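Local coordinates for CRISPR-associated endonuclease Cas12b (Alicyclobacillus acidoterrestris, PDB 5U31), which uses a guide RNA to recognise PAM-flanked target DNA and cleaves it with its RuvC nuclease domain, protecting the bacterium against mobile genetic elements, at residues D815-E820 and Q878-Q883; D808-L813 and R874-E879; K124-L129 and W217-F222. The protein carries 3 engineered substitutions. One frame throughout, in Å; residues are numbered along the deposited sequence.

Contact 1 of 3, residues D815-E820 and Q878-Q883; sequences DRIIME and QELINQ. With nucleotides of chain B.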
# COMPACT_ATOMS: atom_id res chain seq x y z
N ASP A 815 -1.47 -16.41 -0.48
CA ASP A 815 -1.91 -17.79 -0.32
C ASP A 815 -0.73 -18.75 -0.34
O ASP A 815 -0.68 -19.69 0.47
CB ASP A 815 -2.92 -18.16 -1.41
CG ASP A 815 -3.45 -19.56 -1.25
OD1 ASP A 815 -4.32 -19.79 -0.37
OD2 ASP A 815 -2.99 -20.44 -2.00
N ARG A 816 0.24 -18.51 -1.23
CA ARG A 816 1.44 -19.35 -1.25
C ARG A 816 2.15 -19.31 0.09
O ARG A 816 2.57 -20.36 0.61
CB ARG A 816 2.39 -18.90 -2.36
CG ARG A 816 2.14 -19.57 -3.70
CD ARG A 816 3.44 -19.94 -4.39
NE ARG A 816 4.17 -20.97 -3.67
CZ ARG A 816 5.31 -21.51 -4.09
NH1 ARG A 816 5.91 -22.45 -3.37
NH2 ARG A 816 5.86 -21.11 -5.23
N ILE A 817 2.29 -18.12 0.68
CA ILE A 817 2.97 -18.01 1.97
C ILE A 817 2.21 -18.78 3.04
O ILE A 817 2.81 -19.47 3.87
CB ILE A 817 3.14 -16.53 2.35
CG1 ILE A 817 3.99 -15.80 1.30
CG2 ILE A 817 3.77 -16.40 3.72
CD1 ILE A 817 4.04 -14.29 1.49
N ILE A 818 0.88 -18.69 3.02
CA ILE A 818 0.08 -19.33 4.06
C ILE A 818 0.05 -20.84 3.87
O ILE A 818 0.20 -21.60 4.83
CB ILE A 818 -1.32 -18.71 4.08
CG1 ILE A 818 -1.23 -17.30 4.62
CG2 ILE A 818 -2.29 -19.55 4.90
CD1 ILE A 818 -2.54 -16.70 4.90
N MSE A 819 -0.12 -21.29 2.64
CA MSE A 819 -0.10 -22.71 2.36
C MSE A 819 1.22 -23.37 2.77
O MSE A 819 1.23 -24.49 3.28
CB MSE A 819 -0.38 -22.95 0.88
CG MSE A 819 -1.83 -22.70 0.53
SE MSE A 819 -3.01 -23.83 1.60
CE MSE A 819 -4.58 -22.66 1.57
N GLU A 820 2.33 -22.66 2.55
CA GLU A 820 3.63 -23.16 3.00
C GLU A 820 3.74 -23.14 4.52
O GLU A 820 4.24 -24.10 5.12
CB GLU A 820 4.76 -22.34 2.37
CG GLU A 820 5.50 -23.06 1.26
CD GLU A 820 6.57 -24.00 1.77
OE1 GLU A 820 7.08 -23.76 2.88
OE2 GLU A 820 6.89 -24.99 1.08
N GLN A 878 -0.79 -6.73 4.49
CA GLN A 878 -2.19 -6.65 4.89
C GLN A 878 -2.99 -7.83 4.35
O GLN A 878 -3.90 -8.33 5.02
CB GLN A 878 -2.81 -5.33 4.43
CG GLN A 878 -2.18 -4.09 5.04
CD GLN A 878 -2.36 -4.01 6.55
OE1 GLN A 878 -3.24 -4.65 7.13
NE2 GLN A 878 -1.52 -3.20 7.20
N GLU A 879 -2.67 -8.28 3.14
CA GLU A 879 -3.36 -9.44 2.59
C GLU A 879 -3.02 -10.70 3.37
O GLU A 879 -3.85 -11.61 3.46
CB GLU A 879 -3.03 -9.62 1.12
CG GLU A 879 -3.88 -10.67 0.41
CD GLU A 879 -5.37 -10.32 0.35
OE1 GLU A 879 -6.20 -11.26 0.41
OE2 GLU A 879 -5.71 -9.12 0.23
N LEU A 880 -1.82 -10.76 3.95
CA LEU A 880 -1.45 -11.90 4.78
C LEU A 880 -2.30 -11.96 6.04
O LEU A 880 -2.82 -13.02 6.41
CB LEU A 880 0.03 -11.83 5.15
CG LEU A 880 0.97 -12.65 4.27
CD1 LEU A 880 2.37 -12.60 4.84
CD2 LEU A 880 0.48 -14.08 4.18
N ILE A 881 -2.45 -10.82 6.73
CA ILE A 881 -3.24 -10.78 7.95
C ILE A 881 -4.68 -11.17 7.67
O ILE A 881 -5.32 -11.88 8.46
CB ILE A 881 -3.13 -9.40 8.60
CG1 ILE A 881 -1.66 -9.08 8.89
CG2 ILE A 881 -3.97 -9.33 9.88
CD1 ILE A 881 -1.44 -7.82 9.68
N ASN A 882 -5.22 -10.73 6.53
CA ASN A 882 -6.56 -11.14 6.11
C ASN A 882 -6.65 -12.65 5.99
O ASN A 882 -7.48 -13.29 6.64
CB ASN A 882 -6.91 -10.49 4.77
CG ASN A 882 -7.67 -9.19 4.92
OD1 ASN A 882 -7.54 -8.50 5.93
ND2 ASN A 882 -8.48 -8.86 3.92
N GLN A 883 -5.80 -13.24 5.14
CA GLN A 883 -5.94 -14.64 4.79
C GLN A 883 -5.54 -15.57 5.92
O GLN A 883 -5.89 -16.76 5.88
CB GLN A 883 -5.11 -14.94 3.54
CG GLN A 883 -5.56 -14.23 2.28
CD GLN A 883 -5.03 -14.90 1.02
OE1 GLN A 883 -4.77 -16.11 1.01
NE2 GLN A 883 -4.87 -14.13 -0.04
P G B 9 12.18 -31.95 1.33
OP1 G B 9 10.85 -32.05 1.98
OP2 G B 9 13.21 -32.99 1.59
O5' G B 9 11.95 -31.87 -0.24
C5' G B 9 10.92 -31.05 -0.80
C4' G B 9 11.09 -30.93 -2.29
O4' G B 9 9.91 -30.31 -2.88
C3' G B 9 12.29 -30.10 -2.75
O3' G B 9 12.89 -30.73 -3.88
C2' G B 9 11.65 -28.79 -3.19
O2' G B 9 12.38 -28.07 -4.16
C1' G B 9 10.31 -29.27 -3.73
N9 G B 9 9.28 -28.23 -3.76
C8 G B 9 8.65 -27.75 -4.88
N7 G B 9 7.79 -26.81 -4.62
C5 G B 9 7.85 -26.67 -3.24
C6 G B 9 7.13 -25.80 -2.39
O6 G B 9 6.27 -24.96 -2.68
N1 G B 9 7.49 -25.98 -1.06
C2 G B 9 8.42 -26.87 -0.60
N2 G B 9 8.62 -26.87 0.72
N3 G B 9 9.11 -27.69 -1.39
C4 G B 9 8.77 -27.53 -2.69
P C B 92 -7.28 -18.46 -2.20
OP1 C B 92 -6.70 -18.62 -0.84
OP2 C B 92 -7.99 -19.63 -2.78
O5' C B 92 -8.27 -17.22 -2.29
C5' C B 92 -7.82 -15.89 -2.05
C4' C B 92 -8.74 -14.86 -2.68
O4' C B 92 -8.82 -15.09 -4.11
C3' C B 92 -10.19 -14.88 -2.22
O3' C B 92 -10.38 -14.18 -1.01
C2' C B 92 -10.92 -14.24 -3.39
O2' C B 92 -10.79 -12.83 -3.36
C1' C B 92 -10.12 -14.77 -4.58
N1 C B 92 -10.72 -15.98 -5.18
C2 C B 92 -11.77 -15.83 -6.10
O2 C B 92 -12.18 -14.69 -6.38
N3 C B 92 -12.32 -16.92 -6.66
C4 C B 92 -11.87 -18.13 -6.35
N4 C B 92 -12.45 -19.18 -6.92
C5 C B 92 -10.80 -18.32 -5.42
C6 C B 92 -10.26 -17.23 -4.87
P A B 91 -5.09 -22.55 -6.07
OP1 A B 91 -4.33 -23.06 -4.90
OP2 A B 91 -6.25 -23.30 -6.61
O5' A B 91 -5.54 -21.06 -5.72
C5' A B 91 -4.62 -20.18 -5.13
C4' A B 91 -5.02 -18.74 -5.31
O4' A B 91 -5.27 -18.46 -6.71
C3' A B 91 -6.29 -18.31 -4.62
O3' A B 91 -6.11 -18.08 -3.23
C2' A B 91 -6.68 -17.07 -5.40
O2' A B 91 -5.86 -15.97 -5.01
C1' A B 91 -6.28 -17.48 -6.81
N9 A B 91 -7.42 -18.04 -7.57
C8 A B 91 -7.68 -19.35 -7.87
N7 A B 91 -8.77 -19.52 -8.58
C5 A B 91 -9.26 -18.23 -8.76
C6 A B 91 -10.39 -17.71 -9.43
N6 A B 91 -11.29 -18.46 -10.07
N1 A B 91 -10.57 -16.37 -9.42
C2 A B 91 -9.68 -15.61 -8.78
N3 A B 91 -8.58 -15.97 -8.12
C4 A B 91 -8.43 -17.31 -8.15
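Gln883 and Ile818 meet where two helices of the RNase H-like RuvC domain, 796-822 and 873-884, pack together; the axes of the two segments approach to 9.9 Å at 48°. Gln883 CB lies 3.4 Å from Ile818 CD1, a methyl that also touches the Gln883 carbonyl carbon. The next atom, CG, stands anti to that carbonyl carbon (chi1 -64°), and the chain then runs extended, laying the amide beside the start of 815-820. There Gln883 OE1 rests 3.6 Å from Asp815 CA. Gln883 NE2 donates back within its own helix to Glu879 OE1, at 3.2 Å, the acceptor lying close to the amide plane and using its anti lone pair. A probable second NE2 bond, to Lys811 O, would tie the amide to the facing helix and limit its rotation.

The rest of the interface is apolar. Leu880 CD2 reaches Ile818 CG1 at 3.7 Å, the two side chains sliding past each other in opposite directions, and Ile817 CG2 at 4.1 Å, where the chains cross at about a right angle. Ile817 also packs on Met568, Val570 and Leu572 of strand 566-572, joining the helix pair to the RuvC sheet.

Helix segment 801-820 and Gln883 both bind the guide RNA. At the far end, Glu820 OE1 pairs with Arg617. N1 of G9 of chain B is modelled doubtfully close to Glu820 OE2, which accepts from N2 of the same base, G9 N2 to Glu820 OE2 being 2.6 Å.

Contact 2 of 3, residues D808-L813 and R874-E879; sequences DRLKKL and RGVFQE. With nucleotides of chain B; nucleotides of chain C.
Leu810 turns CG anti to its backbone N (chi1 -171°), and its second torsion (chi2 74°) brings CD1 to Val876. Val876 in turn sets CG1 anti to its own N, leaving CG2 beside that N as the methyl both leucines touch. Leu810 CD1 lies 3.6 Å from Val876 CG2, and Leu813 CD1 comes equally near the same methyl from a chain running at about a right angle to the valine. Leu810 CG also lies 4.2 Å from Glu879 CB. These contacts join helices 796-822 and 873-884 of the RuvC-II region, whose segment axes here come within 9.3 Å.

At this level 808-813 faces the guide RNA, while Gly875 and Arg874 face the DNA. Gly875, near the start of helix 873-884, donates its backbone N-H to OP1 of DG14 of chain C over 3.2 Å (N-H...O 152°), and having no side chain it lets the DNA phosphate lie close to the helix backbone. Arg874 adds a salt bridge from NE to a DNA phosphate. Lys812 is extended, with CG and CE both 3.4 Å from O4' of A91 of chain B. Its NZ forms a salt bridge to Asp808 OD2 (3.1 Å), whose hydrogen bond is weak, and bonds to a cytosine O2 of the RNA. Lys811 NZ is held by an RNA phosphate, a sugar and Glu807, and stays 6.3 Å from Glu879 OE1.

The mainly apolar seam thus lies between lysines that meet the guide RNA and a helix start that meets the DNA. The positive end of helix 873-884 would be expected to favour the DNA phosphate, and the charge of Lys811 an RNA phosphate, whereas Lys812 ends on a base oxygen and Asp808.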
# COMPACT_ATOMS: atom_id res chain seq x y z
N ASP A 808 -4.35 -10.22 -8.68
CA ASP A 808 -4.16 -11.66 -8.71
C ASP A 808 -2.80 -12.04 -8.13
O ASP A 808 -2.69 -13.02 -7.39
CB ASP A 808 -4.30 -12.18 -10.14
CG ASP A 808 -4.36 -13.69 -10.20
OD1 ASP A 808 -5.25 -14.27 -9.56
OD2 ASP A 808 -3.51 -14.28 -10.91
N ARG A 809 -1.77 -11.27 -8.46
CA ARG A 809 -0.45 -11.52 -7.90
C ARG A 809 -0.48 -11.40 -6.38
O ARG A 809 0.10 -12.23 -5.67
CB ARG A 809 0.56 -10.54 -8.50
CG ARG A 809 1.83 -10.41 -7.70
CD ARG A 809 2.84 -9.51 -8.38
NE ARG A 809 3.83 -9.04 -7.42
CZ ARG A 809 4.93 -9.71 -7.09
NH1 ARG A 809 5.76 -9.19 -6.20
NH2 ARG A 809 5.19 -10.89 -7.65
N LEU A 810 -1.18 -10.38 -5.86
CA LEU A 810 -1.21 -10.14 -4.43
C LEU A 810 -1.87 -11.29 -3.68
O LEU A 810 -1.39 -11.72 -2.62
CB LEU A 810 -1.96 -8.85 -4.14
CG LEU A 810 -1.86 -8.40 -2.69
CD1 LEU A 810 -0.47 -7.85 -2.44
CD2 LEU A 810 -2.90 -7.35 -2.42
N LYS A 811 -2.99 -11.79 -4.19
CA LYS A 811 -3.73 -12.83 -3.48
C LYS A 811 -3.03 -14.17 -3.58
O LYS A 811 -3.06 -14.97 -2.64
CB LYS A 811 -5.16 -12.92 -4.02
CG LYS A 811 -5.97 -11.68 -3.78
CD LYS A 811 -7.31 -11.76 -4.48
CE LYS A 811 -8.18 -10.56 -4.16
NZ LYS A 811 -9.45 -10.60 -4.92
N LYS A 812 -2.40 -14.45 -4.73
CA LYS A 812 -1.69 -15.71 -4.87
C LYS A 812 -0.39 -15.70 -4.08
O LYS A 812 0.05 -16.76 -3.60
CB LYS A 812 -1.42 -15.99 -6.35
CG LYS A 812 -2.69 -16.32 -7.13
CD LYS A 812 -2.39 -16.54 -8.59
CE LYS A 812 -3.61 -17.06 -9.34
NZ LYS A 812 -3.28 -17.33 -10.76
N LEU A 813 0.23 -14.53 -3.92
CA LEU A 813 1.42 -14.42 -3.07
C LEU A 813 1.09 -14.77 -1.63
O LEU A 813 1.75 -15.61 -1.01
CB LEU A 813 1.98 -13.00 -3.15
CG LEU A 813 3.49 -12.78 -3.15
CD1 LEU A 813 3.77 -11.32 -2.81
CD2 LEU A 813 4.23 -13.70 -2.19
N ARG A 874 3.57 -3.56 1.74
CA ARG A 874 2.55 -3.37 2.77
C ARG A 874 1.23 -3.97 2.35
O ARG A 874 0.49 -4.51 3.18
CB ARG A 874 2.39 -1.88 3.07
CG ARG A 874 3.61 -1.27 3.73
CD ARG A 874 3.89 -1.94 5.07
NE ARG A 874 3.02 -1.45 6.13
CZ ARG A 874 3.01 -1.94 7.37
NH1 ARG A 874 3.82 -2.93 7.70
NH2 ARG A 874 2.18 -1.43 8.28
N GLY A 875 0.90 -3.90 1.05
CA GLY A 875 -0.25 -4.64 0.55
C GLY A 875 -0.13 -6.13 0.79
O GLY A 875 -1.10 -6.79 1.18
N VAL A 876 1.06 -6.69 0.55
CA VAL A 876 1.29 -8.11 0.83
C VAL A 876 1.08 -8.39 2.31
O VAL A 876 0.48 -9.40 2.69
CB VAL A 876 2.69 -8.54 0.37
CG1 VAL A 876 2.91 -10.02 0.62
CG2 VAL A 876 2.90 -8.23 -1.10
N PHE A 877 1.57 -7.49 3.16
CA PHE A 877 1.47 -7.67 4.60
C PHE A 877 0.01 -7.63 5.06
O PHE A 877 -0.40 -8.43 5.92
CB PHE A 877 2.29 -6.59 5.30
CG PHE A 877 2.16 -6.56 6.79
CD1 PHE A 877 2.67 -7.58 7.57
CD2 PHE A 877 1.54 -5.49 7.42
CE1 PHE A 877 2.56 -7.55 8.95
CE2 PHE A 877 1.43 -5.45 8.80
CZ PHE A 877 1.94 -6.48 9.56
N GLN A 878 -0.79 -6.73 4.49
CA GLN A 878 -2.19 -6.65 4.89
C GLN A 878 -2.99 -7.83 4.35
O GLN A 878 -3.90 -8.33 5.02
CB GLN A 878 -2.81 -5.33 4.43
CG GLN A 878 -2.18 -4.09 5.04
CD GLN A 878 -2.36 -4.01 6.55
OE1 GLN A 878 -3.24 -4.65 7.13
NE2 GLN A 878 -1.52 -3.20 7.20
N GLU A 879 -2.67 -8.28 3.14
CA GLU A 879 -3.36 -9.44 2.59
C GLU A 879 -3.02 -10.70 3.37
O GLU A 879 -3.85 -11.61 3.46
CB GLU A 879 -3.03 -9.62 1.12
CG GLU A 879 -3.88 -10.67 0.41
CD GLU A 879 -5.37 -10.32 0.35
OE1 GLU A 879 -6.20 -11.26 0.41
OE2 GLU A 879 -5.71 -9.12 0.23
P A B 91 -5.09 -22.55 -6.07
OP1 A B 91 -4.33 -23.06 -4.90
OP2 A B 91 -6.25 -23.30 -6.61
O5' A B 91 -5.54 -21.06 -5.72
C5' A B 91 -4.62 -20.18 -5.13
C4' A B 91 -5.02 -18.74 -5.31
O4' A B 91 -5.27 -18.46 -6.71
C3' A B 91 -6.29 -18.31 -4.62
O3' A B 91 -6.11 -18.08 -3.23
C2' A B 91 -6.68 -17.07 -5.40
O2' A B 91 -5.86 -15.97 -5.01
C1' A B 91 -6.28 -17.48 -6.81
N9 A B 91 -7.42 -18.04 -7.57
C8 A B 91 -7.68 -19.35 -7.87
N7 A B 91 -8.77 -19.52 -8.58
C5 A B 91 -9.26 -18.23 -8.76
C6 A B 91 -10.39 -17.71 -9.43
N6 A B 91 -11.29 -18.46 -10.07
N1 A B 91 -10.57 -16.37 -9.42
C2 A B 91 -9.68 -15.61 -8.78
N3 A B 91 -8.58 -15.97 -8.12
C4 A B 91 -8.43 -17.31 -8.15
P DG C 14 0.88 -0.70 -0.98
OP1 DG C 14 2.11 -1.29 -0.43
OP2 DG C 14 -0.27 -1.57 -1.32
O5' DG C 14 0.37 0.38 0.08
C5' DG C 14 1.28 1.28 0.66
C4' DG C 14 0.63 2.04 1.80
O4' DG C 14 -0.25 3.06 1.28
C3' DG C 14 -0.22 1.18 2.75
O3' DG C 14 0.24 1.36 4.08
C2' DG C 14 -1.64 1.71 2.55
C1' DG C 14 -1.40 3.13 2.09
N9 DG C 14 -2.49 3.70 1.29
C8 DG C 14 -2.99 3.21 0.12
N7 DG C 14 -3.96 3.93 -0.38
C5 DG C 14 -4.10 4.98 0.52
C6 DG C 14 -4.99 6.08 0.50
O6 DG C 14 -5.86 6.35 -0.34
N1 DG C 14 -4.81 6.91 1.59
C2 DG C 14 -3.88 6.71 2.58
N2 DG C 14 -3.86 7.62 3.56
N3 DG C 14 -3.03 5.68 2.62
C4 DG C 14 -3.20 4.86 1.56
P C B 33 -7.98 -10.36 -16.40
OP1 C B 33 -7.40 -9.13 -16.97
OP2 C B 33 -8.85 -11.23 -17.23
O5' C B 33 -6.80 -11.27 -15.86
C5' C B 33 -5.82 -10.72 -15.00
C4' C B 33 -4.77 -11.74 -14.65
O4' C B 33 -5.31 -12.69 -13.68
C3' C B 33 -4.32 -12.64 -15.79
O3' C B 33 -3.55 -12.02 -16.81
C2' C B 33 -3.71 -13.80 -15.02
O2' C B 33 -2.51 -13.41 -14.37
C1' C B 33 -4.78 -13.98 -13.94
N1 C B 33 -5.87 -14.84 -14.44
C2 C B 33 -5.69 -16.23 -14.40
O2 C B 33 -4.65 -16.68 -13.92
N3 C B 33 -6.66 -17.04 -14.88
C4 C B 33 -7.78 -16.52 -15.40
N4 C B 33 -8.71 -17.35 -15.86
C5 C B 33 -7.98 -15.12 -15.47
C6 C B 33 -7.02 -14.33 -14.99

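Contact 3 of 3, residues K124-L129 and W217-F222; sequences KFLSPL and WDRDMF. With nucleotides of chain D.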
# COMPACT_ATOMS: atom_id res chain seq x y z
N LYS A 124 -32.65 3.60 17.68
CA LYS A 124 -33.23 4.30 18.82
C LYS A 124 -34.08 5.47 18.37
O LYS A 124 -35.07 5.80 19.04
CB LYS A 124 -32.10 4.76 19.75
CG LYS A 124 -32.54 5.36 21.06
CD LYS A 124 -31.32 5.69 21.90
CE LYS A 124 -31.71 6.32 23.23
NZ LYS A 124 -30.52 6.69 24.04
N PHE A 125 -33.75 6.09 17.23
CA PHE A 125 -34.28 7.40 16.90
C PHE A 125 -35.21 7.45 15.70
O PHE A 125 -36.01 8.38 15.61
CB PHE A 125 -33.12 8.38 16.64
CG PHE A 125 -32.48 8.90 17.89
CD1 PHE A 125 -31.34 8.31 18.40
CD2 PHE A 125 -33.01 10.00 18.55
CE1 PHE A 125 -30.75 8.79 19.56
CE2 PHE A 125 -32.43 10.49 19.70
CZ PHE A 125 -31.29 9.88 20.21
N LEU A 126 -35.14 6.49 14.78
CA LEU A 126 -35.92 6.61 13.55
C LEU A 126 -37.40 6.73 13.85
O LEU A 126 -38.09 7.62 13.33
CB LEU A 126 -35.65 5.43 12.61
CG LEU A 126 -36.40 5.54 11.28
CD1 LEU A 126 -36.12 6.87 10.63
CD2 LEU A 126 -36.02 4.42 10.34
N SER A 127 -37.92 5.86 14.72
CA SER A 127 -39.34 5.94 15.05
C SER A 127 -39.66 7.18 15.87
O SER A 127 -40.59 7.92 15.48
CB SER A 127 -39.79 4.65 15.75
OG SER A 127 -40.31 3.72 14.81
N PRO A 128 -38.95 7.50 16.96
CA PRO A 128 -39.26 8.76 17.66
C PRO A 128 -39.13 10.00 16.80
O PRO A 128 -39.80 11.00 17.07
CB PRO A 128 -38.23 8.76 18.81
CG PRO A 128 -37.93 7.34 19.04
CD PRO A 128 -37.94 6.71 17.69
N LEU A 129 -38.31 9.97 15.75
CA LEU A 129 -38.17 11.13 14.89
C LEU A 129 -39.08 11.09 13.66
O LEU A 129 -39.25 12.12 13.00
CB LEU A 129 -36.72 11.30 14.43
CG LEU A 129 -35.64 11.51 15.49
CD1 LEU A 129 -34.29 11.62 14.82
CD2 LEU A 129 -35.92 12.75 16.31
N TRP A 217 -37.16 -1.17 4.89
CA TRP A 217 -36.34 -0.44 3.93
C TRP A 217 -35.89 0.89 4.51
O TRP A 217 -34.75 1.31 4.32
CB TRP A 217 -37.12 -0.23 2.64
CG TRP A 217 -37.86 -1.46 2.17
CD1 TRP A 217 -39.18 -1.73 2.33
CD2 TRP A 217 -37.29 -2.60 1.51
NE1 TRP A 217 -39.49 -2.96 1.79
CE2 TRP A 217 -38.34 -3.51 1.28
CE3 TRP A 217 -36.00 -2.93 1.08
CZ2 TRP A 217 -38.14 -4.73 0.64
CZ3 TRP A 217 -35.81 -4.15 0.44
CH2 TRP A 217 -36.87 -5.03 0.23
N ASP A 218 -36.78 1.57 5.26
CA ASP A 218 -36.41 2.83 5.90
C ASP A 218 -35.36 2.62 6.98
O ASP A 218 -34.49 3.48 7.19
CB ASP A 218 -37.64 3.50 6.52
CG ASP A 218 -38.77 3.66 5.54
OD1 ASP A 218 -39.75 2.89 5.63
OD2 ASP A 218 -38.68 4.56 4.69
N ARG A 219 -35.44 1.50 7.70
CA ARG A 219 -34.48 1.26 8.78
C ARG A 219 -33.09 1.00 8.23
O ARG A 219 -32.09 1.38 8.85
CB ARG A 219 -34.97 0.12 9.65
CG ARG A 219 -36.23 0.47 10.41
CD ARG A 219 -36.33 -0.25 11.74
NE ARG A 219 -37.00 0.57 12.75
CZ ARG A 219 -38.32 0.69 12.84
NH1 ARG A 219 -39.11 0.05 11.99
NH2 ARG A 219 -38.86 1.44 13.79
N ASP A 220 -33.00 0.36 7.06
CA ASP A 220 -31.72 0.23 6.36
C ASP A 220 -31.21 1.60 5.92
O ASP A 220 -30.06 1.96 6.20
CB ASP A 220 -31.89 -0.71 5.17
CG ASP A 220 -30.62 -0.84 4.34
OD1 ASP A 220 -29.52 -0.57 4.86
OD2 ASP A 220 -30.73 -1.23 3.16
N MSE A 221 -32.04 2.37 5.24
CA MSE A 221 -31.66 3.69 4.78
C MSE A 221 -31.14 4.58 5.89
O MSE A 221 -30.16 5.29 5.71
CB MSE A 221 -32.85 4.37 4.11
CG MSE A 221 -33.34 3.66 2.89
SE MSE A 221 -35.13 4.29 2.49
CE MSE A 221 -35.49 3.19 0.92
N PHE A 222 -31.79 4.53 7.05
CA PHE A 222 -31.42 5.44 8.13
C PHE A 222 -30.09 5.06 8.75
O PHE A 222 -29.26 5.93 9.03
CB PHE A 222 -32.53 5.48 9.18
CG PHE A 222 -32.39 6.60 10.16
CD1 PHE A 222 -32.50 7.92 9.75
CD2 PHE A 222 -32.15 6.34 11.50
CE1 PHE A 222 -32.37 8.95 10.64
CE2 PHE A 222 -32.02 7.38 12.40
CZ PHE A 222 -32.13 8.68 11.97
P DT D 6 -41.88 2.83 19.50
OP1 DT D 6 -42.87 3.38 20.46
OP2 DT D 6 -41.10 3.71 18.59
O5' DT D 6 -40.81 1.96 20.32
C5' DT D 6 -41.24 1.10 21.33
C4' DT D 6 -40.08 0.27 21.84
O4' DT D 6 -39.67 -0.66 20.82
C3' DT D 6 -38.82 1.06 22.15
O3' DT D 6 -38.80 1.42 23.51
C2' DT D 6 -37.68 0.08 21.80
C1' DT D 6 -38.40 -1.11 21.17
N1 DT D 6 -37.71 -1.65 19.98
C2 DT D 6 -37.14 -2.90 20.05
O2 DT D 6 -37.19 -3.59 21.05
N3 DT D 6 -36.52 -3.31 18.90
C4 DT D 6 -36.41 -2.62 17.71
O4 DT D 6 -35.83 -3.08 16.74
C5 DT D 6 -37.03 -1.30 17.71
C7 DT D 6 -36.97 -0.45 16.48
C6 DT D 6 -37.64 -0.89 18.83
P DG D 5 -42.65 0.08 13.05
OP1 DG D 5 -43.36 1.31 12.64
OP2 DG D 5 -41.29 -0.20 12.54
O5' DG D 5 -42.54 0.12 14.64
C5' DG D 5 -43.65 0.46 15.40
C4' DG D 5 -43.32 0.33 16.87
O4' DG D 5 -42.75 -0.97 17.12
C3' DG D 5 -42.31 1.34 17.38
O3' DG D 5 -42.71 1.74 18.67
C2' DG D 5 -41.01 0.55 17.41
C1' DG D 5 -41.51 -0.84 17.76
N9 DG D 5 -40.64 -1.92 17.29
C8 DG D 5 -40.07 -2.05 16.05
N7 DG D 5 -39.36 -3.13 15.91
C5 DG D 5 -39.46 -3.77 17.13
C6 DG D 5 -38.90 -4.98 17.58
O6 DG D 5 -38.17 -5.77 16.95
N1 DG D 5 -39.25 -5.27 18.89
C2 DG D 5 -40.05 -4.48 19.68
N2 DG D 5 -40.28 -4.92 20.92
N3 DG D 5 -40.59 -3.33 19.27
C4 DG D 5 -40.25 -3.04 18.00
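Arg219 NH2 reaches to 2.9 Å from Ser127 OG, which sits at the edge of the guanidinium, near its plane. A bend at chi3 (147°) sets NE off the line of the chain, and the group ends beside the DNA of chain D. C8 of DG5 lies over one guanidinium face, and the C7 methyl of DT6 approaches obliquely, 3.8 Å from Arg219 NH2. Ser127 CB comes within 3.3 Å of DT6 OP2.

Leu126 packs between helices 118-130 and 216-257 of the REC1 domain, whose segments cross at 119°. Its CG is anti to the backbone N, and the two methyls part: CD1 makes a CH-pi contact over the face of Phe222, 4.0 Å from the ring centroid and displaced toward the rim, while CD2 turns to Asp218 O at 3.6 Å. Tyr37 of helix 17-45 meets Phe222 edge-to-face. Helix 118-130 is kinked here: neither Ser127 N nor Pro128 N, which carries no hydrogen, bonds to the preceding turn.

Residues 119-123, just before this segment on helix 118-130, bind the PAM, as does Asn401, about 7 Å from Arg219 between side chains. An apolar core thus brings a hydroxyl and a guanidinium from separate helices beside one DNA strand; the guanidinium's exact placement at the DG5 phosphate is doubtful, but its charge could favour that backbone.

Overall arrangement
Contacts 1 and 2 are successive levels of one helix pair, 796-822 with 873-884: their centres lie 7 Å apart, they share Gln878 and Glu879, and they touch where Gln883 NE2 of contact 1 lies 3.3 Å from Lys811 O of contact 2. Both stand close to the RuvC catalytic centre, the side chains of Ile817 and Leu813 each being about 10 Å from that of Ala571, an engineered active-site position. Contact 3 belongs to the other lobe, its centre about 40 Å from that of contact 1, with nearest atoms about 23 Å apart. It faces DNA beside the PAM-binding residues, whereas the RuvC pair meets both guide RNA and DNA.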